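Local coordinates for protein Ta0487 (Thermoplasma acidophilum, PDB 3KBQ) that is of unknown function but belongs to the CinA family, the part modelled here being its probable molybdopterin-binding domain, at residues E14-R19 with G42-D47; M79-F84 with K120-C125; A100-K105 with T134-I139. All coordinates share one frame; numbering follows the deposited sequence.

Contact 1: E14-R19 with G42-D47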
ATOM      1  N   GLU B  14      -0.542 -11.962   3.807  1.00 26.61           N
ATOM      2  CA  GLU B  14       0.640 -12.068   4.658  1.00 28.22           C
ATOM      3  C   GLU B  14       1.417 -10.735   4.740  1.00 27.59           C
ATOM      4  O   GLU B  14       2.044 -10.454   5.753  1.00 27.49           O
ATOM      5  CB  GLU B  14       1.556 -13.236   4.225  1.00 29.14           C
ATOM      6  CG  GLU B  14       2.270 -12.996   2.872  1.00 31.84           C
ATOM      7  CD  GLU B  14       1.329 -12.995   1.653  1.00 36.70           C
ATOM      8  OE1 GLU B  14       0.167 -13.488   1.765  1.00 38.41           O
ATOM      9  OE2 GLU B  14       1.759 -12.466   0.591  1.00 36.30           O
ATOM     10  N   ILE B  15       1.368  -9.943   3.663  1.00 26.87           N
ATOM     11  CA  ILE B  15       1.966  -8.609   3.658  1.00 26.52           C
ATOM     12  C   ILE B  15       1.173  -7.736   4.601  1.00 27.02           C
ATOM     13  O   ILE B  15       1.766  -7.035   5.398  1.00 26.77           O
ATOM     14  CB  ILE B  15       2.018  -7.949   2.228  1.00 26.56           C
ATOM     15  CG1 ILE B  15       2.790  -8.842   1.242  1.00 30.05           C
ATOM     16  CG2 ILE B  15       2.634  -6.543   2.259  1.00 28.60           C
ATOM     17  CD1 ILE B  15       4.136  -9.298   1.740  1.00 35.08           C
ATOM     18  N   LEU B  16      -0.162  -7.734   4.478  1.00 25.10           N
ATOM     19  CA  LEU B  16      -0.997  -6.862   5.372  1.00 25.09           C
ATOM     20  C   LEU B  16      -0.761  -7.210   6.816  1.00 25.11           C
ATOM     21  O   LEU B  16      -0.678  -6.331   7.700  1.00 25.28           O
ATOM     22  CB  LEU B  16      -2.474  -7.061   5.091  1.00 24.35           C
ATOM     23  CG  LEU B  16      -2.861  -6.367   3.793  1.00 26.34           C
ATOM     24  CD1 LEU B  16      -4.241  -6.806   3.384  1.00 25.82           C
ATOM     25  CD2 LEU B  16      -2.807  -4.813   3.938  1.00 24.04           C
ATOM     26  N   LYS B  17      -0.683  -8.513   7.074  1.00 24.12           N
ATOM     27  CA  LYS B  17      -0.481  -8.963   8.428  1.00 24.69           C
ATOM     28  C   LYS B  17       0.946  -8.791   8.926  1.00 23.79           C
ATOM     29  O   LYS B  17       1.217  -9.096  10.066  1.00 22.76           O
ATOM     30  CB  LYS B  17      -0.873 -10.429   8.585  1.00 24.95           C
ATOM     31  CG  LYS B  17      -2.362 -10.686   8.512  1.00 28.66           C
ATOM     32  CD  LYS B  17      -2.668 -12.210   8.485  1.00 34.27           C
ATOM     33  CE  LYS B  17      -1.715 -12.891   7.490  1.00 40.50           C
ATOM     34  NZ  LYS B  17      -2.192 -14.195   6.872  1.00 45.34           N
ATOM     35  N   GLY B  18       1.856  -8.329   8.081  1.00 23.26           N
ATOM     36  CA  GLY B  18       3.245  -8.126   8.515  1.00 23.74           C
ATOM     37  C   GLY B  18       3.970  -9.442   8.772  1.00 24.74           C
ATOM     38  O   GLY B  18       4.969  -9.496   9.496  1.00 23.62           O
ATOM     39  N   ARG B  19       3.503 -10.517   8.152  1.00 24.13           N
ATOM     40  CA  ARG B  19       4.257 -11.780   8.276  1.00 26.38           C
ATOM     41  C   ARG B  19       5.468 -11.773   7.345  1.00 26.45           C
ATOM     42  O   ARG B  19       6.496 -12.386   7.636  1.00 27.43           O
ATOM     43  CB  ARG B  19       3.363 -12.979   8.014  1.00 26.21           C
ATOM     44  CG  ARG B  19       2.151 -13.032   8.980  1.00 30.78           C
ATOM     45  CD  ARG B  19       1.292 -14.327   8.745  1.00 38.63           C
ATOM     46  NE  ARG B  19       2.020 -15.544   9.137  1.00 43.83           N
ATOM     47  CZ  ARG B  19       1.843 -16.216  10.289  1.00 48.55           C
ATOM     48  NH1 ARG B  19       0.950 -15.815  11.194  1.00 49.97           N
ATOM     49  NH2 ARG B  19       2.571 -17.300  10.555  1.00 49.50           N
ATOM     50  N   GLY B  42       0.700   3.522  -3.649  1.00 22.71           N
ATOM     51  CA  GLY B  42       0.929   2.070  -3.455  1.00 21.30           C
ATOM     52  C   GLY B  42      -0.306   1.540  -2.731  1.00 21.96           C
ATOM     53  O   GLY B  42      -0.909   2.244  -1.882  1.00 21.37           O
ATOM     54  N   PHE B  43      -0.754   0.352  -3.110  1.00 21.09           N
ATOM     55  CA  PHE B  43      -1.938  -0.253  -2.497  1.00 22.61           C
ATOM     56  C   PHE B  43      -1.542  -1.646  -2.044  1.00 22.53           C
ATOM     57  O   PHE B  43      -0.825  -2.363  -2.762  1.00 23.41           O
ATOM     58  CB  PHE B  43      -3.058  -0.407  -3.533  1.00 22.44           C
ATOM     59  CG  PHE B  43      -3.450   0.865  -4.191  1.00 24.16           C
ATOM     60  CD1 PHE B  43      -4.497   1.598  -3.695  1.00 25.96           C
ATOM     61  CD2 PHE B  43      -2.750   1.321  -5.339  1.00 23.05           C
ATOM     62  CE1 PHE B  43      -4.879   2.817  -4.330  1.00 28.66           C
ATOM     63  CE2 PHE B  43      -3.097   2.477  -5.968  1.00 25.14           C
ATOM     64  CZ  PHE B  43      -4.182   3.256  -5.464  1.00 27.41           C
ATOM     65  N   VAL B  44      -1.982  -2.021  -0.862  1.00 22.00           N
ATOM     66  CA  VAL B  44      -1.832  -3.401  -0.416  1.00 22.15           C
ATOM     67  C   VAL B  44      -3.222  -3.882  -0.076  1.00 22.07           C
ATOM     68  O   VAL B  44      -3.947  -3.279   0.723  1.00 21.99           O
ATOM     69  CB  VAL B  44      -0.889  -3.550   0.791  1.00 21.87           C
ATOM     70  CG1 VAL B  44      -0.628  -5.044   1.056  1.00 21.07           C
ATOM     71  CG2 VAL B  44       0.449  -2.795   0.528  1.00 22.41           C
ATOM     72  N   VAL B  45      -3.588  -4.998  -0.682  1.00 22.85           N
ATOM     73  CA  VAL B  45      -4.901  -5.530  -0.476  1.00 22.48           C
ATOM     74  C   VAL B  45      -4.872  -7.040  -0.209  1.00 22.84           C
ATOM     75  O   VAL B  45      -3.920  -7.726  -0.546  1.00 23.76           O
ATOM     76  CB  VAL B  45      -5.839  -5.240  -1.662  1.00 22.25           C
ATOM     77  CG1 VAL B  45      -6.096  -3.689  -1.786  1.00 20.86           C
ATOM     78  CG2 VAL B  45      -5.323  -5.914  -2.985  1.00 21.83           C
ATOM     79  N   MET B  46      -5.958  -7.520   0.377  1.00 22.62           N
ATOM     80  CA  MET B  46      -6.162  -8.944   0.685  1.00 24.10           C
ATOM     81  C   MET B  46      -6.448  -9.734  -0.573  1.00 24.75           C
ATOM     82  O   MET B  46      -6.859  -9.164  -1.619  1.00 23.85           O
ATOM     83  CB  MET B  46      -7.401  -9.099   1.620  1.00 22.37           C
ATOM     84  CG  MET B  46      -7.156  -8.554   3.078  1.00 23.89           C
ATOM     85  SD  MET B  46      -8.591  -8.736   4.245  1.00 23.05           S
ATOM     86  CE  MET B  46      -9.770  -7.915   3.328  1.00 24.58           C
ATOM     87  N   ASP B  47      -6.288 -11.057  -0.440  1.00 25.25           N
ATOM     88  CA  ASP B  47      -6.719 -11.991  -1.452  1.00 26.65           C
ATOM     89  C   ASP B  47      -8.227 -12.015  -1.511  1.00 26.28           C
ATOM     90  O   ASP B  47      -8.855 -12.929  -0.998  1.00 25.18           O
ATOM     91  CB  ASP B  47      -6.140 -13.385  -1.153  1.00 26.06           C
ATOM     92  CG  ASP B  47      -4.616 -13.342  -1.152  1.00 30.05           C
ATOM     93  OD1 ASP B  47      -4.072 -13.136  -2.274  1.00 33.41           O
ATOM     94  OD2 ASP B  47      -3.981 -13.406  -0.062  1.00 31.50           O
TER

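Contact 2: M79-F84 with K120-C125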
ATOM      1  N   MET B  79      -6.205 -14.929  -6.696  1.00 24.27           N
ATOM      2  CA  MET B  79      -7.457 -14.364  -7.255  1.00 25.54           C
ATOM      3  C   MET B  79      -7.250 -13.081  -8.076  1.00 24.16           C
ATOM      4  O   MET B  79      -8.230 -12.447  -8.424  1.00 23.94           O
ATOM      5  CB  MET B  79      -8.453 -13.954  -6.132  1.00 24.15           C
ATOM      6  CG  MET B  79      -8.776 -15.012  -5.093  1.00 29.12           C
ATOM      7  SD  MET B  79     -10.022 -14.398  -3.923  1.00 18.09           S
ATOM      8  CE  MET B  79     -11.315 -14.839  -4.914  1.00 23.36           C
ATOM      9  N   THR B  80      -6.002 -12.699  -8.347  1.00 23.54           N
ATOM     10  CA  THR B  80      -5.711 -11.354  -8.831  1.00 22.57           C
ATOM     11  C   THR B  80      -6.260 -11.130 -10.258  1.00 23.24           C
ATOM     12  O   THR B  80      -6.918 -10.126 -10.507  1.00 22.29           O
ATOM     13  CB  THR B  80      -4.219 -11.028  -8.742  1.00 22.61           C
ATOM     14  OG1 THR B  80      -3.832 -11.045  -7.350  1.00 21.98           O
ATOM     15  CG2 THR B  80      -3.907  -9.618  -9.372  1.00 22.05           C
ATOM     16  N   VAL B  81      -6.023 -12.084 -11.156  1.00 22.60           N
ATOM     17  CA  VAL B  81      -6.538 -11.998 -12.532  1.00 23.69           C
ATOM     18  C   VAL B  81      -8.059 -11.879 -12.571  1.00 23.57           C
ATOM     19  O   VAL B  81      -8.617 -11.018 -13.267  1.00 24.03           O
ATOM     20  CB  VAL B  81      -6.077 -13.222 -13.415  1.00 24.54           C
ATOM     21  CG1 VAL B  81      -6.684 -13.112 -14.865  1.00 24.82           C
ATOM     22  CG2 VAL B  81      -4.604 -13.210 -13.495  1.00 24.10           C
ATOM     23  N   GLU B  82      -8.726 -12.709 -11.795  1.00 22.65           N
ATOM     24  CA  GLU B  82     -10.175 -12.650 -11.755  1.00 23.67           C
ATOM     25  C   GLU B  82     -10.654 -11.306 -11.181  1.00 23.09           C
ATOM     26  O   GLU B  82     -11.633 -10.730 -11.659  1.00 22.17           O
ATOM     27  CB  GLU B  82     -10.732 -13.818 -10.928  1.00 24.38           C
ATOM     28  CG  GLU B  82     -12.269 -13.943 -10.993  1.00 26.72           C
ATOM     29  CD  GLU B  82     -12.822 -15.157 -10.222  1.00 30.61           C
ATOM     30  OE1 GLU B  82     -12.042 -15.982  -9.665  1.00 30.25           O
ATOM     31  OE2 GLU B  82     -14.050 -15.262 -10.150  1.00 30.58           O
ATOM     32  N   GLY B  83     -10.017 -10.847 -10.105  1.00 22.82           N
ATOM     33  CA  GLY B  83     -10.365  -9.526  -9.548  1.00 21.79           C
ATOM     34  C   GLY B  83     -10.183  -8.418 -10.578  1.00 22.06           C
ATOM     35  O   GLY B  83     -11.002  -7.516 -10.667  1.00 21.47           O
ATOM     36  N   PHE B  84      -9.079  -8.472 -11.317  1.00 22.07           N
ATOM     37  CA  PHE B  84      -8.823  -7.525 -12.394  1.00 23.63           C
ATOM     38  C   PHE B  84      -9.884  -7.591 -13.504  1.00 24.15           C
ATOM     39  O   PHE B  84     -10.400  -6.557 -13.889  1.00 23.89           O
ATOM     40  CB  PHE B  84      -7.452  -7.711 -13.032  1.00 23.96           C
ATOM     41  CG  PHE B  84      -7.220  -6.789 -14.193  1.00 24.90           C
ATOM     42  CD1 PHE B  84      -6.995  -5.425 -13.967  1.00 25.05           C
ATOM     43  CD2 PHE B  84      -7.262  -7.257 -15.502  1.00 25.86           C
ATOM     44  CE1 PHE B  84      -6.796  -4.527 -15.050  1.00 25.41           C
ATOM     45  CE2 PHE B  84      -7.065  -6.360 -16.603  1.00 24.25           C
ATOM     46  CZ  PHE B  84      -6.820  -5.002 -16.353  1.00 23.18           C
ATOM     47  N   LYS B 120      -6.825 -18.843 -17.536  1.00 35.09           N
ATOM     48  CA  LYS B 120      -8.072 -18.076 -17.736  1.00 36.20           C
ATOM     49  C   LYS B 120      -7.712 -16.580 -17.675  1.00 37.38           C
ATOM     50  O   LYS B 120      -7.096 -16.111 -16.712  1.00 38.12           O
ATOM     51  CB  LYS B 120      -9.130 -18.481 -16.691  1.00 37.19           C
ATOM     52  CG  LYS B 120      -9.919 -19.778 -16.939  1.00 36.73           C
ATOM     53  CD  LYS B 120     -11.194 -19.508 -17.832  1.00 42.45           C
ATOM     54  CE  LYS B 120     -12.463 -20.381 -17.477  1.00 44.65           C
ATOM     55  NZ  LYS B 120     -12.932 -21.480 -18.473  1.00 42.53           N
ATOM     56  N   ILE B 121      -8.034 -15.834 -18.725  1.00 37.36           N
ATOM     57  CA  ILE B 121      -7.496 -14.476 -18.918  1.00 37.71           C
ATOM     58  C   ILE B 121      -8.644 -13.647 -19.506  1.00 37.16           C
ATOM     59  O   ILE B 121      -9.449 -14.213 -20.239  1.00 36.19           O
ATOM     60  CB  ILE B 121      -6.315 -14.568 -19.908  1.00 37.64           C
ATOM     61  CG1 ILE B 121      -4.977 -14.687 -19.178  1.00 39.91           C
ATOM     62  CG2 ILE B 121      -6.213 -13.416 -20.849  1.00 41.18           C
ATOM     63  CD1 ILE B 121      -3.903 -15.311 -20.116  1.00 39.71           C
ATOM     64  N   PRO B 122      -8.754 -12.338 -19.168  1.00 36.70           N
ATOM     65  CA  PRO B 122      -9.722 -11.536 -19.937  1.00 36.35           C
ATOM     66  C   PRO B 122      -9.140 -11.100 -21.313  1.00 35.48           C
ATOM     67  O   PRO B 122      -7.925 -11.073 -21.489  1.00 35.86           O
ATOM     68  CB  PRO B 122      -9.962 -10.326 -19.017  1.00 36.68           C
ATOM     69  CG  PRO B 122      -8.675 -10.104 -18.359  1.00 36.54           C
ATOM     70  CD  PRO B 122      -8.009 -11.496 -18.204  1.00 36.48           C
ATOM     71  N   PRO B 123      -9.995 -10.768 -22.293  1.00 34.94           N
ATOM     72  CA  PRO B 123      -9.468 -10.404 -23.630  1.00 34.43           C
ATOM     73  C   PRO B 123      -8.585  -9.161 -23.678  1.00 34.13           C
ATOM     74  O   PRO B 123      -7.792  -9.024 -24.598  1.00 33.63           O
ATOM     75  CB  PRO B 123     -10.741 -10.180 -24.467  1.00 34.26           C
ATOM     76  CG  PRO B 123     -11.795  -9.923 -23.507  1.00 34.66           C
ATOM     77  CD  PRO B 123     -11.465 -10.776 -22.293  1.00 35.33           C
ATOM     78  N   SER B 124      -8.697  -8.270 -22.693  1.00 34.18           N
ATOM     79  CA  SER B 124      -7.826  -7.091 -22.637  1.00 35.05           C
ATOM     80  C   SER B 124      -6.362  -7.383 -22.296  1.00 35.61           C
ATOM     81  O   SER B 124      -5.535  -6.459 -22.306  1.00 35.99           O
ATOM     82  CB  SER B 124      -8.365  -6.108 -21.603  1.00 35.71           C
ATOM     83  OG  SER B 124      -9.260  -5.182 -22.206  1.00 35.95           O
ATOM     84  N   CYS B 125      -6.054  -8.635 -21.953  1.00 35.43           N
ATOM     85  CA  CYS B 125      -4.705  -9.008 -21.523  1.00 35.40           C
ATOM     86  C   CYS B 125      -4.057  -9.986 -22.473  1.00 35.22           C
ATOM     87  O   CYS B 125      -4.758 -10.744 -23.127  1.00 35.42           O
ATOM     88  CB  CYS B 125      -4.759  -9.634 -20.137  1.00 35.40           C
ATOM     89  SG  CYS B 125      -5.404  -8.490 -18.878  1.00 35.30           S
TER

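Contact 3: A100-K105 with T134-I139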
ATOM      1  N   ALA B 100      -1.352 -24.253 -23.098  1.00 33.91           N
ATOM      2  CA  ALA B 100      -0.185 -24.975 -23.625  1.00 35.88           C
ATOM      3  C   ALA B 100       1.124 -24.712 -22.831  1.00 35.90           C
ATOM      4  O   ALA B 100       1.809 -25.658 -22.465  1.00 37.06           O
ATOM      5  CB  ALA B 100       0.015 -24.666 -25.123  1.00 35.25           C
ATOM      6  N   MET B 101       1.457 -23.450 -22.565  1.00 37.53           N
ATOM      7  CA  MET B 101       2.626 -23.115 -21.714  1.00 38.58           C
ATOM      8  C   MET B 101       2.563 -23.971 -20.429  1.00 38.39           C
ATOM      9  O   MET B 101       3.503 -24.707 -20.088  1.00 37.69           O
ATOM     10  CB  MET B 101       2.659 -21.625 -21.334  1.00 40.07           C
ATOM     11  CG  MET B 101       2.385 -20.570 -22.477  1.00 44.88           C
ATOM     12  SD  MET B 101       2.849 -18.781 -22.208  1.00 56.38           S
ATOM     13  CE  MET B 101       2.129 -18.322 -20.647  1.00 49.87           C
ATOM     14  N   ILE B 102       1.424 -23.881 -19.732  1.00 37.49           N
ATOM     15  CA  ILE B 102       1.252 -24.529 -18.435  1.00 35.86           C
ATOM     16  C   ILE B 102       1.408 -26.064 -18.413  1.00 36.17           C
ATOM     17  O   ILE B 102       2.122 -26.614 -17.547  1.00 35.65           O
ATOM     18  CB  ILE B 102      -0.056 -24.063 -17.757  1.00 36.02           C
ATOM     19  CG1 ILE B 102       0.084 -22.564 -17.410  1.00 33.87           C
ATOM     20  CG2 ILE B 102      -0.310 -24.895 -16.470  1.00 33.22           C
ATOM     21  CD1 ILE B 102      -1.192 -21.783 -17.353  1.00 34.19           C
ATOM     22  N   LYS B 103       0.739 -26.745 -19.341  1.00 36.16           N
ATOM     23  CA  LYS B 103       0.822 -28.212 -19.472  1.00 37.49           C
ATOM     24  C   LYS B 103       2.258 -28.686 -19.739  1.00 38.50           C
ATOM     25  O   LYS B 103       2.699 -29.701 -19.198  1.00 38.26           O
ATOM     26  CB  LYS B 103      -0.081 -28.704 -20.607  1.00 36.53           C
ATOM     27  CG  LYS B 103      -1.540 -28.764 -20.246  1.00 36.38           C
ATOM     28  CD  LYS B 103      -2.415 -28.961 -21.492  1.00 35.29           C
ATOM     29  CE  LYS B 103      -3.870 -29.127 -21.070  1.00 34.37           C
ATOM     30  NZ  LYS B 103      -4.803 -29.219 -22.228  1.00 32.75           N
ATOM     31  N   LYS B 104       2.961 -27.932 -20.577  1.00 40.10           N
ATOM     32  CA  LYS B 104       4.362 -28.202 -20.866  1.00 43.03           C
ATOM     33  C   LYS B 104       5.174 -28.111 -19.580  1.00 44.30           C
ATOM     34  O   LYS B 104       5.954 -28.994 -19.284  1.00 44.87           O
ATOM     35  CB  LYS B 104       4.879 -27.209 -21.905  1.00 43.08           C
ATOM     36  CG  LYS B 104       5.836 -27.823 -22.918  1.00 45.98           C
ATOM     37  CD  LYS B 104       5.394 -29.256 -23.312  1.00 48.85           C
ATOM     38  CE  LYS B 104       6.019 -29.732 -24.614  1.00 49.80           C
ATOM     39  NZ  LYS B 104       7.492 -29.495 -24.619  1.00 51.30           N
ATOM     40  N   LYS B 105       4.941 -27.071 -18.784  1.00 45.62           N
ATOM     41  CA  LYS B 105       5.680 -26.902 -17.528  1.00 47.27           C
ATOM     42  C   LYS B 105       5.435 -28.026 -16.536  1.00 47.47           C
ATOM     43  O   LYS B 105       6.339 -28.428 -15.795  1.00 47.76           O
ATOM     44  CB  LYS B 105       5.340 -25.572 -16.874  1.00 47.30           C
ATOM     45  CG  LYS B 105       6.089 -24.401 -17.472  1.00 49.45           C
ATOM     46  CD  LYS B 105       5.616 -23.105 -16.866  1.00 50.50           C
ATOM     47  CE  LYS B 105       6.435 -21.920 -17.366  1.00 53.09           C
ATOM     48  NZ  LYS B 105       7.741 -21.764 -16.607  1.00 54.63           N
ATOM     49  N   THR B 134       5.464 -21.070 -12.599  1.00 39.23           N
ATOM     50  CA  THR B 134       4.444 -21.577 -13.513  1.00 38.06           C
ATOM     51  C   THR B 134       3.378 -20.563 -13.961  1.00 37.11           C
ATOM     52  O   THR B 134       2.803 -20.749 -15.029  1.00 37.45           O
ATOM     53  CB  THR B 134       3.802 -22.885 -13.019  1.00 38.59           C
ATOM     54  OG1 THR B 134       3.279 -22.687 -11.694  1.00 39.20           O
ATOM     55  CG2 THR B 134       4.838 -24.004 -13.038  1.00 38.47           C
ATOM     56  N   ALA B 135       3.096 -19.523 -13.173  1.00 34.51           N
ATOM     57  CA  ALA B 135       2.028 -18.605 -13.572  1.00 33.43           C
ATOM     58  C   ALA B 135       2.527 -17.591 -14.620  1.00 32.14           C
ATOM     59  O   ALA B 135       3.522 -16.904 -14.377  1.00 32.08           O
ATOM     60  CB  ALA B 135       1.463 -17.889 -12.359  1.00 32.85           C
ATOM     61  N   PRO B 136       1.865 -17.508 -15.781  1.00 31.27           N
ATOM     62  CA  PRO B 136       2.242 -16.417 -16.693  1.00 31.42           C
ATOM     63  C   PRO B 136       1.984 -15.034 -16.046  1.00 31.80           C
ATOM     64  O   PRO B 136       1.079 -14.912 -15.203  1.00 30.83           O
ATOM     65  CB  PRO B 136       1.287 -16.598 -17.883  1.00 31.59           C
ATOM     66  CG  PRO B 136       0.226 -17.512 -17.424  1.00 32.61           C
ATOM     67  CD  PRO B 136       0.760 -18.328 -16.307  1.00 31.40           C
ATOM     68  N   GLY B 137       2.765 -14.018 -16.428  1.00 31.13           N
ATOM     69  CA  GLY B 137       2.371 -12.639 -16.165  1.00 29.20           C
ATOM     70  C   GLY B 137       1.340 -12.219 -17.202  1.00 29.74           C
ATOM     71  O   GLY B 137       1.074 -12.949 -18.167  1.00 28.63           O
ATOM     72  N   LEU B 138       0.746 -11.044 -17.009  1.00 28.59           N
ATOM     73  CA  LEU B 138      -0.182 -10.469 -17.986  1.00 27.92           C
ATOM     74  C   LEU B 138       0.173  -9.018 -18.244  1.00 27.87           C
ATOM     75  O   LEU B 138       0.524  -8.306 -17.299  1.00 27.22           O
ATOM     76  CB  LEU B 138      -1.629 -10.565 -17.490  1.00 27.82           C
ATOM     77  CG  LEU B 138      -2.250 -11.952 -17.208  1.00 28.89           C
ATOM     78  CD1 LEU B 138      -3.732 -11.815 -16.823  1.00 31.84           C
ATOM     79  CD2 LEU B 138      -2.124 -12.851 -18.402  1.00 32.10           C
ATOM     80  N   ILE B 139       0.106  -8.583 -19.506  1.00 27.34           N
ATOM     81  CA  ILE B 139       0.136  -7.158 -19.841  1.00 29.08           C
ATOM     82  C   ILE B 139      -1.223  -6.908 -20.434  1.00 28.29           C
ATOM     83  O   ILE B 139      -1.667  -7.660 -21.311  1.00 27.15           O
ATOM     84  CB  ILE B 139       1.104  -6.773 -20.986  1.00 29.88           C
ATOM     85  CG1 ILE B 139       2.394  -7.564 -20.917  1.00 34.91           C
ATOM     86  CG2 ILE B 139       1.370  -5.232 -21.063  1.00 30.54           C
ATOM     87  CD1 ILE B 139       2.835  -8.106 -22.318  1.00 39.37           C
TER

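Contact 1: E14-R19 with G42-D47
In this probable molybdopterin-binding domain of mixed alpha/beta fold, the short helix 13-16 follows sheet strand 5-11 and packs beside strand 38-45, one of the two outermost strands of the sheet within the chain. Leu16, Val44 and Ile15 carry most of the contact, which is apolar. Leu16 CG lies anti to its own carbonyl carbon (chi1 -75°), and its two methyls divide the work. Leu16 CD2 meets Val44 CG1 at 3.6 Å, the two side chains lying alongside but running opposite ways. CD1 reaches further along the strand, to the backbone of Val45 and the side chain of Met46. Val44 CG1 is anti to the backbone N (chi1 -172°) and also takes Ile15. Ile15 CG2 lies 3.8 Å from Val44 CG1, and the two side chains cross at about a right angle. An alanine in place of Leu16 would lose both methyls and would probably loosen the packing of the helix on Val44 and Met46. The helix ends in a Schellman motif: Gly18 has positive phi, and Arg19 N bonds back to Glu14 O at 2.8 Å. The sheet runs on into the second subunit, where a strand of that chain pairs antiparallel with Gly42 and Val44; Leu16 also packs on Arg40 of that second subunit. The tightest touch is Leu16 CD1 against Met46 CG, 3.4 Å, closer than usual for two carbons.

Contact 2: M79-F84 with K120-C125
Helix 80-87 packs here on strand 120-121 and the turn that follows it, inside the body of the domain. Two kinds of interaction build this buried contact, apolar packing and a sulfur-aromatic contact; backbone bonds only shape each segment.

The apolar packing centres on Val81 and Phe84. Val81 CG1, anti to the backbone N (chi1 178°), lies 3.9 Å from Pro122 CD, the two side chains crossing obliquely. Val81 CG1 also lies 3.5 Å from Lys120 O, so this methyl packs on backbone as well as on the proline ring. One helical turn on, Phe84 meets the neighbouring ring carbon. Pro122 CG sits at the edge of the phenyl group, near its plane, 4.3 Å from Phe84 CD2.

The sulfur contact is made by Cys125. Cys125 SG stands 3.5 Å from Phe84 CE2 and 4.7 Å from the centroid of the Phe84 ring. The approach is oblique, 66° off the ring normal. Phe56 of helix 49-62 meets the Phe84 ring edge-to-face.

Backbone bonds shape each side. Met79 is the N-cap residue, and Met79 O accepts from Gly83 N at 2.9 Å. In the partner segment, Pro122 to Cys125 form a type I turn, with Cys125 N bonded to Pro122 O at 3.1 Å.

Cys125 SG is joined in a disulfide to Cys140 of strand 137-142. The sulfur touching the Phe84 ring is therefore half of a crosslink, with no thiol proton to donate. The helix meets this covalently tied edge of the sheet through dispersion and sulfur-aromatic contact.

Contact 3: A100-K105 with T134-I139
Helix 96-106 packs against the loop that leads into strand 137-142, and Pro136 and Thr134 receive it. The apolar part is made by Met101 and Ile102 on Pro136. The Met101 chain is extended at chi2 and then bends at chi3 (-51°), which brings its terminal methyl onto the proline ring. Met101 CE lies 3.4 Å from Pro136 CB, tighter than usual for two carbons, and the side chains cross obliquely. Ile102 and Pro136 cross at about a right angle, with Ile102 CD1 at 4.1 Å from Pro136 CD, another part of the ring. Ile102 CG1 also rests 4.0 Å from Thr134 O.

The second kind of contact uses the aliphatic part of a lysine. Lys105 runs past Thr134 with Lys105 CD 3.9 Å from Thr134 CA and 4.0 Å from Thr134 CG2, the methyl. Its last torsion bends (chi4 -82°). NZ then gives hydrogen bonds to the backbone oxygens of Asn130 and Gly133, so the charged end is held by the loop just before the segment.

Around these pairs, Met101 and Pro136 both touch Pro127 of strand 125-128, an outermost strand of the sheet within the chain. Ile102 also reaches Leu111 and Met118, in the region between helix 96-106 and strand 120-121. The helix thus sits beside the entry to strand 137-142, which lies between strands 125-128 and 145-150.

Overall arrangement
Contact 2 is the most buried and the nearest to the centre of the chain. Contacts 1 and 3 are partly buried and lie on opposite sides of that centre, with centres about 25 Å apart, yet both reach the six-stranded sheet. Contact 1 borders the second subunit; no other protein chain of the assembly touches contacts 2 and 3. Contacts 2 and 3 interlock: their segments alternate along the chain, and Leu138 packs on Val81 and Ile121. Contact 1 touches contact 2 where Asp47 meets Met79. The chemistry differs with place: aliphatic at the subunit edge, sulfur-aromatic inside, and proline packing beside a bonded lysine in contact 3.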